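Local coordinates for protein KLLA0F20702p (Kluyveromyces lactis, PDB 5Y5A) that probably brings telomerase to chromosome ends as its Est1 subunit, through binding of the telomere protein Cdc13, at residues M40-I45 with H131-S136; K393-I398 with L440-R445. One frame throughout, in Å; residues are numbered along the deposited sequence.

In the fold
The chain is mainly helical, and the two contacts lie on opposite sides of its centre, with nearest atoms about 36 Å apart and no element in common. Contact 1 joins helices 33-53 and 113-144; all three residues that touch are buried, and the polar ring among them is hydrogen-bonded to a third helix. Contact 2 joins helix 385-410 to the short helix 437-444 within the Est1 DNA/RNA binding domain. It is only partly buried and mixes leucine, phenylalanine and the aliphatic part of a glutamate. Each turns on a leucine over an aromatic face, but only contact 2 lies beside the bound peptide.

Contact 1 of 2, residues M40-I45 with H131-S136; sequences MIHSKI and HKLYYS
L133 of helix 113-144 reaches across to H42 and I45 of helix 33-53, and its side chain makes the whole contact. Its CB lies over the face of the imidazole, toward the rim, 4.0 Å from H42 CE1. From there CG stands anti to the backbone N (chi1 -176°), which carries both methyls on toward the other helix. One of them, CD2, sits over a face of the ring, 3.7 Å from H42 CD2; it is 4.0 Å from the ring centroid and 27° off the normal, a CH-pi contact. The other, CD1, turns to the next helical turn, where it meets I45 CG2 at 4.1 Å and also lies 4.0 Å from the carbonyl oxygen H42 O.

The buried polar end of H42 is satisfied by a third helix: NE2 is hydrogen-bonded to NE2 of H90, whose ring meets that of H42 at a steep angle. The imidazole thus offers an apolar face to leucine while NE2 is held by H90 of helix 78-105. With an alanine here, H90 NE2 would probably lose its mate and a gap would open beside the CD2 methyl of L133. T85, H90 and M46 also touch L133, and F12 of helix 7-21 packs on I45. Such layered packing of neighbouring helices is consistent with the all-helical, TPR-related fold of the Est1 family.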
loop_
_atom_site.group_PDB
_atom_site.type_symbol
_atom_site.label_atom_id
_atom_site.label_comp_id
_atom_site.label_asym_id
_atom_site.label_seq_id
_atom_site.Cartn_x
_atom_site.Cartn_y
_atom_site.Cartn_z
ATOM N N MET A 40 18.586 26.537 -17.515
ATOM C CA MET A 40 18.804 26.159 -18.902
ATOM C C MET A 40 18.314 24.738 -19.158
ATOM O O MET A 40 17.656 24.469 -20.165
ATOM C CB MET A 40 20.282 26.286 -19.264
ATOM C CG MET A 40 20.796 27.713 -19.241
ATOM S SD MET A 40 19.922 28.783 -20.398
ATOM C CE MET A 40 20.448 28.079 -21.954
ATOM N N ILE A 41 18.631 23.833 -18.237
ATOM C CA ILE A 41 18.245 22.435 -18.372
ATOM C C ILE A 41 16.731 22.280 -18.243
ATOM O O ILE A 41 16.112 21.529 -18.996
ATOM C CB ILE A 41 18.969 21.553 -17.327
ATOM C CG1 ILE A 41 20.479 21.560 -17.604
ATOM C CG2 ILE A 41 18.420 20.128 -17.333
ATOM C CD1 ILE A 41 21.308 20.838 -16.573
ATOM N N HIS A 42 16.139 23.002 -17.296
ATOM C CA HIS A 42 14.687 23.017 -17.139
ATOM C C HIS A 42 14.003 23.514 -18.408
ATOM O O HIS A 42 12.949 23.011 -18.798
ATOM C CB HIS A 42 14.278 23.897 -15.953
ATOM C CG HIS A 42 14.266 23.180 -14.641
ATOM N ND1 HIS A 42 13.665 23.702 -13.515
ATOM C CD2 HIS A 42 14.772 21.979 -14.273
ATOM C CE1 HIS A 42 13.806 22.856 -12.510
ATOM N NE2 HIS A 42 14.474 21.802 -12.944
ATOM N N SER A 43 14.613 24.505 -19.048
ATOM C CA SER A 43 14.053 25.100 -20.255
ATOM C C SER A 43 14.018 24.102 -21.407
ATOM O O SER A 43 13.075 24.088 -22.195
ATOM C CB SER A 43 14.850 26.338 -20.664
ATOM O OG SER A 43 14.451 26.789 -21.945
ATOM N N LYS A 44 15.050 23.271 -21.502
ATOM C CA LYS A 44 15.116 22.259 -22.550
ATOM C C LYS A 44 14.117 21.146 -22.290
ATOM O O LYS A 44 13.465 20.657 -23.209
ATOM C CB LYS A 44 16.522 21.674 -22.653
ATOM C CG LYS A 44 17.552 22.625 -23.215
ATOM C CD LYS A 44 18.870 21.914 -23.472
ATOM C CE LYS A 44 19.865 22.839 -24.153
ATOM N NZ LYS A 44 21.137 22.138 -24.473
ATOM N N ILE A 45 14.006 20.751 -21.026
ATOM C CA ILE A 45 13.128 19.660 -20.641
ATOM C C ILE A 45 11.669 20.046 -20.862
ATOM O O ILE A 45 10.895 19.272 -21.433
ATOM C CB ILE A 45 13.355 19.257 -19.175
ATOM C CG1 ILE A 45 14.760 18.676 -19.001
ATOM C CG2 ILE A 45 12.298 18.258 -18.714
ATOM C CD1 ILE A 45 15.063 18.228 -17.583
ATOM N N HIS A 131 10.128 22.273 -8.272
ATOM C CA HIS A 131 8.703 22.085 -8.066
ATOM C C HIS A 131 7.911 22.567 -9.273
ATOM O O HIS A 131 6.909 21.959 -9.648
ATOM C CB HIS A 131 8.236 22.818 -6.811
ATOM C CG HIS A 131 6.794 22.594 -6.492
ATOM N ND1 HIS A 131 5.800 23.464 -6.887
ATOM C CD2 HIS A 131 6.173 21.587 -5.833
ATOM C CE1 HIS A 131 4.631 23.006 -6.477
ATOM N NE2 HIS A 131 4.829 21.869 -5.833
ATOM N N LYS A 132 8.372 23.653 -9.884
ATOM C CA LYS A 132 7.675 24.238 -11.021
ATOM C C LYS A 132 7.735 23.345 -12.248
ATOM O O LYS A 132 6.766 23.261 -12.990
ATOM C CB LYS A 132 8.242 25.618 -11.361
ATOM C CG LYS A 132 7.586 26.748 -10.588
ATOM C CD LYS A 132 8.169 28.102 -10.955
ATOM C CE LYS A 132 7.576 29.203 -10.084
ATOM N NZ LYS A 132 8.175 30.536 -10.366
ATOM N N LEU A 133 8.864 22.678 -12.462
ATOM C CA LEU A 133 9.010 21.791 -13.613
ATOM C C LEU A 133 7.920 20.715 -13.638
ATOM O O LEU A 133 7.365 20.395 -14.690
ATOM C CB LEU A 133 10.386 21.137 -13.608
ATOM C CG LEU A 133 10.709 20.245 -14.807
ATOM C CD1 LEU A 133 10.833 21.065 -16.072
ATOM C CD2 LEU A 133 11.988 19.492 -14.556
ATOM N N TYR A 134 7.598 20.175 -12.471
ATOM C CA TYR A 134 6.607 19.109 -12.386
ATOM C C TYR A 134 5.178 19.631 -12.379
ATOM O O TYR A 134 4.306 19.069 -13.039
ATOM C CB TYR A 134 6.853 18.262 -11.143
ATOM C CG TYR A 134 8.140 17.484 -11.219
ATOM C CD1 TYR A 134 8.349 16.553 -12.232
ATOM C CD2 TYR A 134 9.146 17.678 -10.285
ATOM C CE1 TYR A 134 9.527 15.841 -12.312
ATOM C CE2 TYR A 134 10.327 16.966 -10.355
ATOM C CZ TYR A 134 10.513 16.052 -11.370
ATOM O OH TYR A 134 11.685 15.343 -11.442
ATOM N N TYR A 135 4.940 20.700 -11.627
ATOM C CA TYR A 135 3.605 21.273 -11.537
ATOM C C TYR A 135 3.200 21.986 -12.835
ATOM O O TYR A 135 2.013 22.056 -13.152
ATOM C CB TYR A 135 3.514 22.234 -10.347
ATOM C CG TYR A 135 2.105 22.700 -10.051
ATOM C CD1 TYR A 135 1.166 21.830 -9.519
ATOM C CD2 TYR A 135 1.715 24.009 -10.304
ATOM C CE1 TYR A 135 -0.123 22.242 -9.248
ATOM C CE2 TYR A 135 0.427 24.434 -10.032
ATOM C CZ TYR A 135 -0.489 23.543 -9.507
ATOM O OH TYR A 135 -1.773 23.957 -9.237
ATOM N N SER A 136 4.176 22.514 -13.576
ATOM C CA SER A 136 3.907 23.109 -14.891
ATOM C C SER A 136 3.313 22.061 -15.809
ATOM O O SER A 136 2.360 22.319 -16.545
ATOM C CB SER A 136 5.176 23.665 -15.547
ATOM O OG SER A 136 5.723 24.750 -14.825
#

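Contact 2 of 2, residues K393-I398 with L440-R445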
loop_
_atom_site.group_PDB
_atom_site.type_symbol
_atom_site.label_atom_id
_atom_site.label_comp_id
_atom_site.label_asym_id
_atom_site.label_seq_id
_atom_site.Cartn_x
_atom_site.Cartn_y
_atom_site.Cartn_z
ATOM N N LYS A 393 4.662 -23.442 8.383
ATOM C CA LYS A 393 4.625 -22.824 9.710
ATOM C C LYS A 393 4.156 -21.365 9.641
ATOM O O LYS A 393 3.448 -20.896 10.531
ATOM C CB LYS A 393 6.002 -22.894 10.383
ATOM C CG LYS A 393 6.413 -24.274 10.865
ATOM C CD LYS A 393 5.528 -24.738 12.001
ATOM C CE LYS A 393 5.977 -26.083 12.543
ATOM N NZ LYS A 393 5.105 -26.513 13.670
ATOM N N PHE A 394 4.552 -20.652 8.588
ATOM C CA PHE A 394 4.154 -19.250 8.431
ATOM C C PHE A 394 2.661 -19.167 8.135
ATOM O O PHE A 394 1.950 -18.341 8.698
ATOM C CB PHE A 394 4.955 -18.559 7.314
ATOM C CG PHE A 394 4.816 -17.044 7.305
ATOM C CD1 PHE A 394 4.319 -16.363 8.413
ATOM C CD2 PHE A 394 5.172 -16.307 6.183
ATOM C CE1 PHE A 394 4.191 -14.977 8.411
ATOM C CE2 PHE A 394 5.043 -14.912 6.166
ATOM C CZ PHE A 394 4.551 -14.251 7.284
ATOM N N LEU A 395 2.203 -20.029 7.238
ATOM C CA LEU A 395 0.805 -20.071 6.835
ATOM C C LEU A 395 -0.074 -20.412 8.043
ATOM O O LEU A 395 -1.155 -19.846 8.218
ATOM C CB LEU A 395 0.626 -21.090 5.708
ATOM C CG LEU A 395 -0.479 -20.916 4.664
ATOM C CD1 LEU A 395 -0.560 -19.490 4.159
ATOM C CD2 LEU A 395 -0.214 -21.870 3.513
ATOM N N GLU A 396 0.416 -21.315 8.888
ATOM C CA GLU A 396 -0.279 -21.670 10.121
ATOM C C GLU A 396 -0.441 -20.455 11.022
ATOM O O GLU A 396 -1.527 -20.221 11.547
ATOM C CB GLU A 396 0.467 -22.773 10.875
ATOM C CG GLU A 396 0.322 -24.155 10.267
ATOM C CD GLU A 396 1.176 -25.191 10.967
ATOM O OE1 GLU A 396 1.878 -24.824 11.934
ATOM O OE2 GLU A 396 1.145 -26.370 10.550
ATOM N N PHE A 397 0.641 -19.694 11.201
ATOM C CA PHE A 397 0.595 -18.486 12.019
ATOM C C PHE A 397 -0.394 -17.493 11.431
ATOM O O PHE A 397 -1.146 -16.846 12.151
ATOM C CB PHE A 397 1.979 -17.823 12.137
ATOM C CG PHE A 397 1.922 -16.440 12.723
ATOM C CD1 PHE A 397 1.618 -16.258 14.069
ATOM C CD2 PHE A 397 2.132 -15.323 11.927
ATOM C CE1 PHE A 397 1.537 -14.976 14.621
ATOM C CE2 PHE A 397 2.055 -14.043 12.461
ATOM C CZ PHE A 397 1.755 -13.864 13.816
ATOM N N ILE A 398 -0.375 -17.366 10.110
ATOM C CA ILE A 398 -1.274 -16.434 9.447
ATOM C C ILE A 398 -2.728 -16.811 9.729
ATOM O O ILE A 398 -3.549 -15.956 10.071
ATOM C CB ILE A 398 -0.997 -16.383 7.932
ATOM C CG1 ILE A 398 0.381 -15.751 7.702
ATOM C CG2 ILE A 398 -2.064 -15.580 7.209
ATOM C CD1 ILE A 398 0.766 -15.598 6.274
ATOM N N LEU A 440 -5.867 -21.879 -0.608
ATOM C CA LEU A 440 -7.186 -22.503 -0.587
ATOM C C LEU A 440 -7.137 -23.901 0.023
ATOM O O LEU A 440 -7.998 -24.263 0.822
ATOM C CB LEU A 440 -7.766 -22.577 -2.002
ATOM C CG LEU A 440 -9.074 -23.357 -2.142
ATOM C CD1 LEU A 440 -10.175 -22.725 -1.298
ATOM C CD2 LEU A 440 -9.499 -23.456 -3.597
ATOM N N LYS A 441 -6.132 -24.689 -0.354
ATOM C CA LYS A 441 -6.030 -26.051 0.165
ATOM C C LYS A 441 -5.746 -26.061 1.665
ATOM O O LYS A 441 -6.335 -26.848 2.395
ATOM C CB LYS A 441 -4.957 -26.837 -0.588
ATOM C CG LYS A 441 -5.361 -27.147 -2.022
ATOM C CD LYS A 441 -4.200 -27.659 -2.858
ATOM C CE LYS A 441 -4.642 -27.956 -4.293
ATOM N NZ LYS A 441 -3.502 -28.346 -5.176
ATOM N N PHE A 442 -4.848 -25.191 2.118
ATOM C CA PHE A 442 -4.547 -25.077 3.542
ATOM C C PHE A 442 -5.799 -24.669 4.331
ATOM O O PHE A 442 -6.093 -25.229 5.389
ATOM C CB PHE A 442 -3.420 -24.055 3.781
ATOM C CG PHE A 442 -2.952 -23.983 5.214
ATOM C CD1 PHE A 442 -3.617 -23.198 6.143
ATOM C CD2 PHE A 442 -1.844 -24.712 5.634
ATOM C CE1 PHE A 442 -3.191 -23.131 7.463
ATOM C CE2 PHE A 442 -1.411 -24.645 6.948
ATOM C CZ PHE A 442 -2.089 -23.850 7.866
ATOM N N ALA A 443 -6.516 -23.681 3.802
ATOM C CA ALA A 443 -7.711 -23.147 4.442
ATOM C C ALA A 443 -8.819 -24.194 4.547
ATOM O O ALA A 443 -9.469 -24.313 5.581
ATOM C CB ALA A 443 -8.207 -21.921 3.675
ATOM N N HIS A 444 -9.016 -24.944 3.468
ATOM C CA HIS A 444 -9.988 -26.041 3.402
ATOM C C HIS A 444 -9.705 -27.149 4.407
ATOM O O HIS A 444 -10.610 -27.880 4.823
ATOM C CB HIS A 444 -9.994 -26.634 1.997
ATOM C CG HIS A 444 -11.025 -26.047 1.089
ATOM N ND1 HIS A 444 -11.005 -26.233 -0.276
ATOM C CD2 HIS A 444 -12.133 -25.308 1.352
ATOM C CE1 HIS A 444 -12.045 -25.622 -0.821
ATOM N NE2 HIS A 444 -12.743 -25.055 0.151
ATOM N N ARG A 445 -8.439 -27.278 4.789
ATOM C CA ARG A 445 -8.028 -28.325 5.714
ATOM C C ARG A 445 -7.736 -27.800 7.125
ATOM O O ARG A 445 -7.353 -28.564 8.007
ATOM C CB ARG A 445 -6.811 -29.053 5.138
ATOM C CG ARG A 445 -7.182 -29.981 3.985
ATOM C CD ARG A 445 -6.023 -30.252 3.030
ATOM N NE ARG A 445 -6.495 -31.001 1.871
ATOM C CZ ARG A 445 -7.147 -30.458 0.845
ATOM N NH1 ARG A 445 -7.392 -29.151 0.829
ATOM N NH2 ARG A 445 -7.550 -31.218 -0.166
#
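F442 carries this contact, with L395 against one face of its ring and E396 at the rim. The face contact is of the CH-pi kind: L395 CG lies 4.1 Å from the ring centroid and only 14° off the normal, so the leucine CG lies over the face, a little toward the rim. Its CD2 reaches back along the phenylalanine to F442 CG at 3.9 Å, as the two side chains slide past each other in opposite directions. F442 is brought there by a first torsion of -174°, its CG anti to the backbone N.

The edge contact is made by the aliphatic part of E396. Its CG lies in the ring plane, 3.4 Å from F442 CZ, a close fit, and the two side chains run at about a right angle. Beyond CG the glutamate is extended, its carboxylate plane turned 42° from the ring.

The R445 side chain bonds within its own segment: NH1 donates to K441 O at 3.0 Å, the oxygen lying close to the guanidinium plane. F372 and W432 also pack on L395, and F399 meets the F442 ring. L440, K441 and H444 touch the bound peptide. No hydrogen bond or salt bridge spans the two segments, so the join between helix 385-410 and this peptide-flanking helix rests on shape and apolar packing, even where a glutamate takes part.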